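Local coordinates for tegumental protein 20.8 kDa (Clonorchis sinensis, PDB 5X2D) that is a tegumental-allergen-like protein that, as a full-length chain, probably binds calcium, this part being its dynein light chain-like domain, at residues Cys57-Val62 / Leu89-Ser94. Sequence-based numbering, arbitrary orientation.
Sequences CWQVMV and LFWQTS
Cys-57 meets Thr-93 through its carbonyl, just before strand 58-62 starts and just after strand 89-92 ends. Its O takes the backbone N of Thr-93 and also the hydroxyl OG1, 2.7 Å away and above the carbonyl plane; a weak third bond comes from Ser-94 N. Thr-93 OG1 sits between its own backbone N and carbonyl carbon (chi1 50°), which turns it back toward that oxygen.

Trp-58 comes next and swings its indole across the neighbouring strand. CB of Gln-92 lies over the centre of the six-membered ring, 3.6 Å from its centroid, a CH-pi contact, while CB of Phe-90 meets the ring edge at CZ3. Trp-58 NE1 and Gln-92 NE2 both bond to Gly-55 O, tying this pair to the residue that follows helix 36-54.

Gln-59 and Trp-91 form an antiparallel hydrogen-bonded pair: Gln-59 N reaches Trp-91 O at 2.7 Å, and Trp-91 N donates to Gln-59 O. Their side chains cross obliquely, amide and ring planes 63° apart, with Gln-59 CB 4.0 Å from Trp-91 CE3. Val-60, on the same face as Trp-58, lies alongside Phe-90; its CG2 is 3.6 Å from Phe-90 CE2, and CG1 stands over the ring toward its rim.

Met-61 closes the pairing, Met-61 N to Leu-89 O at 2.9 Å, Leu-89 N to Met-61 O at 2.7 Å. Its chain runs extended to SD, then bends (chi3 55°), placing CE against Leu-89 CD2 and Trp-91 CH2.

Strand 58-63 is outermost within its own chain, but Met-61 and Val-62 pair antiparallel with a strand of the second subunit, so the dynein light chain-like sheet runs on. Trp-58 on Ala-50 and Phe-90 on Leu-46 pack their face against helix 36-54. Backbone bonds fix the register, and Cys-57 O, gripped twice by Thr-93, pins the segment following strand 87-92.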
# COMPACT_ATOMS: atom_id res chain seq x y z
N CYS A 57 12.20 -10.95 3.35
CA CYS A 57 10.76 -11.03 3.09
C CYS A 57 10.28 -9.77 2.35
O CYS A 57 10.63 -8.65 2.72
CB CYS A 57 9.97 -11.24 4.39
SG CYS A 57 10.80 -12.32 5.60
N TRP A 58 9.51 -9.95 1.29
CA TRP A 58 8.99 -8.85 0.49
C TRP A 58 7.48 -8.71 0.55
O TRP A 58 6.77 -9.71 0.61
CB TRP A 58 9.39 -9.05 -0.96
CG TRP A 58 10.83 -8.74 -1.25
CD1 TRP A 58 11.92 -9.51 -0.96
CD2 TRP A 58 11.32 -7.60 -1.95
NE1 TRP A 58 13.06 -8.91 -1.42
CE2 TRP A 58 12.72 -7.73 -2.04
CE3 TRP A 58 10.72 -6.47 -2.51
CZ2 TRP A 58 13.53 -6.79 -2.65
CZ3 TRP A 58 11.52 -5.53 -3.11
CH2 TRP A 58 12.91 -5.69 -3.19
N GLN A 59 6.97 -7.49 0.48
CA GLN A 59 5.53 -7.32 0.39
C GLN A 59 5.18 -6.70 -0.94
O GLN A 59 5.66 -5.61 -1.27
CB GLN A 59 4.97 -6.49 1.54
CG GLN A 59 3.49 -6.80 1.73
CD GLN A 59 2.91 -6.27 3.01
OE1 GLN A 59 3.32 -5.22 3.51
NE2 GLN A 59 1.94 -7.01 3.57
N VAL A 60 4.35 -7.40 -1.71
CA VAL A 60 4.00 -6.98 -3.06
C VAL A 60 2.53 -6.57 -3.08
O VAL A 60 1.64 -7.36 -2.75
CB VAL A 60 4.23 -8.09 -4.11
CG1 VAL A 60 3.79 -7.64 -5.48
CG2 VAL A 60 5.68 -8.49 -4.15
N MET A 61 2.28 -5.32 -3.44
CA MET A 61 0.92 -4.84 -3.51
C MET A 61 0.59 -4.43 -4.94
O MET A 61 1.33 -3.65 -5.55
CB MET A 61 0.70 -3.69 -2.55
CG MET A 61 -0.66 -3.04 -2.69
SD MET A 61 -0.90 -1.84 -1.39
CE MET A 61 0.54 -0.84 -1.63
N VAL A 62 -0.49 -4.97 -5.47
CA VAL A 62 -0.95 -4.62 -6.81
C VAL A 62 -2.22 -3.78 -6.73
O VAL A 62 -3.14 -4.12 -5.98
CB VAL A 62 -1.20 -5.88 -7.67
CG1 VAL A 62 -1.57 -5.51 -9.10
CG2 VAL A 62 0.02 -6.80 -7.63
N LEU A 89 3.62 -2.39 -6.33
CA LEU A 89 4.46 -1.86 -5.27
C LEU A 89 5.30 -2.98 -4.63
O LEU A 89 4.75 -4.01 -4.19
CB LEU A 89 3.61 -1.16 -4.19
CG LEU A 89 3.02 0.20 -4.56
CD1 LEU A 89 1.72 0.00 -5.28
CD2 LEU A 89 2.83 1.11 -3.36
N PHE A 90 6.61 -2.79 -4.59
CA PHE A 90 7.49 -3.73 -3.90
C PHE A 90 8.14 -3.09 -2.69
O PHE A 90 8.64 -1.96 -2.77
CB PHE A 90 8.56 -4.29 -4.84
CG PHE A 90 8.00 -5.16 -5.94
CD1 PHE A 90 7.30 -4.59 -7.01
CD2 PHE A 90 8.16 -6.54 -5.89
CE1 PHE A 90 6.78 -5.39 -8.03
CE2 PHE A 90 7.64 -7.35 -6.91
CZ PHE A 90 6.95 -6.77 -7.98
N TRP A 91 8.11 -3.82 -1.57
CA TRP A 91 8.81 -3.47 -0.34
C TRP A 91 9.53 -4.68 0.19
O TRP A 91 8.89 -5.66 0.54
CB TRP A 91 7.85 -3.03 0.77
CG TRP A 91 7.09 -1.78 0.59
CD1 TRP A 91 7.59 -0.52 0.46
CD2 TRP A 91 5.66 -1.65 0.57
NE1 TRP A 91 6.56 0.39 0.34
CE2 TRP A 91 5.37 -0.28 0.40
CE3 TRP A 91 4.61 -2.56 0.67
CZ2 TRP A 91 4.07 0.20 0.33
CZ3 TRP A 91 3.32 -2.09 0.61
CH2 TRP A 91 3.06 -0.72 0.44
N GLN A 92 10.84 -4.60 0.35
CA GLN A 92 11.53 -5.61 1.12
C GLN A 92 11.28 -5.31 2.59
O GLN A 92 11.53 -4.22 3.04
CB GLN A 92 13.00 -5.59 0.77
CG GLN A 92 13.85 -6.52 1.55
CD GLN A 92 15.30 -6.39 1.15
OE1 GLN A 92 15.83 -5.27 1.00
NE2 GLN A 92 15.95 -7.53 0.92
N THR A 93 10.68 -6.24 3.33
CA THR A 93 10.35 -5.95 4.73
C THR A 93 11.42 -6.41 5.72
O THR A 93 11.38 -6.01 6.87
CB THR A 93 8.99 -6.60 5.15
OG1 THR A 93 8.98 -7.99 4.79
CG2 THR A 93 7.81 -5.91 4.48
N SER A 94 12.38 -7.22 5.26
CA SER A 94 13.54 -7.64 6.06
C SER A 94 14.62 -8.16 5.13
O SER A 94 14.34 -8.44 3.97
CB SER A 94 13.16 -8.74 7.08
OG SER A 94 12.49 -8.20 8.21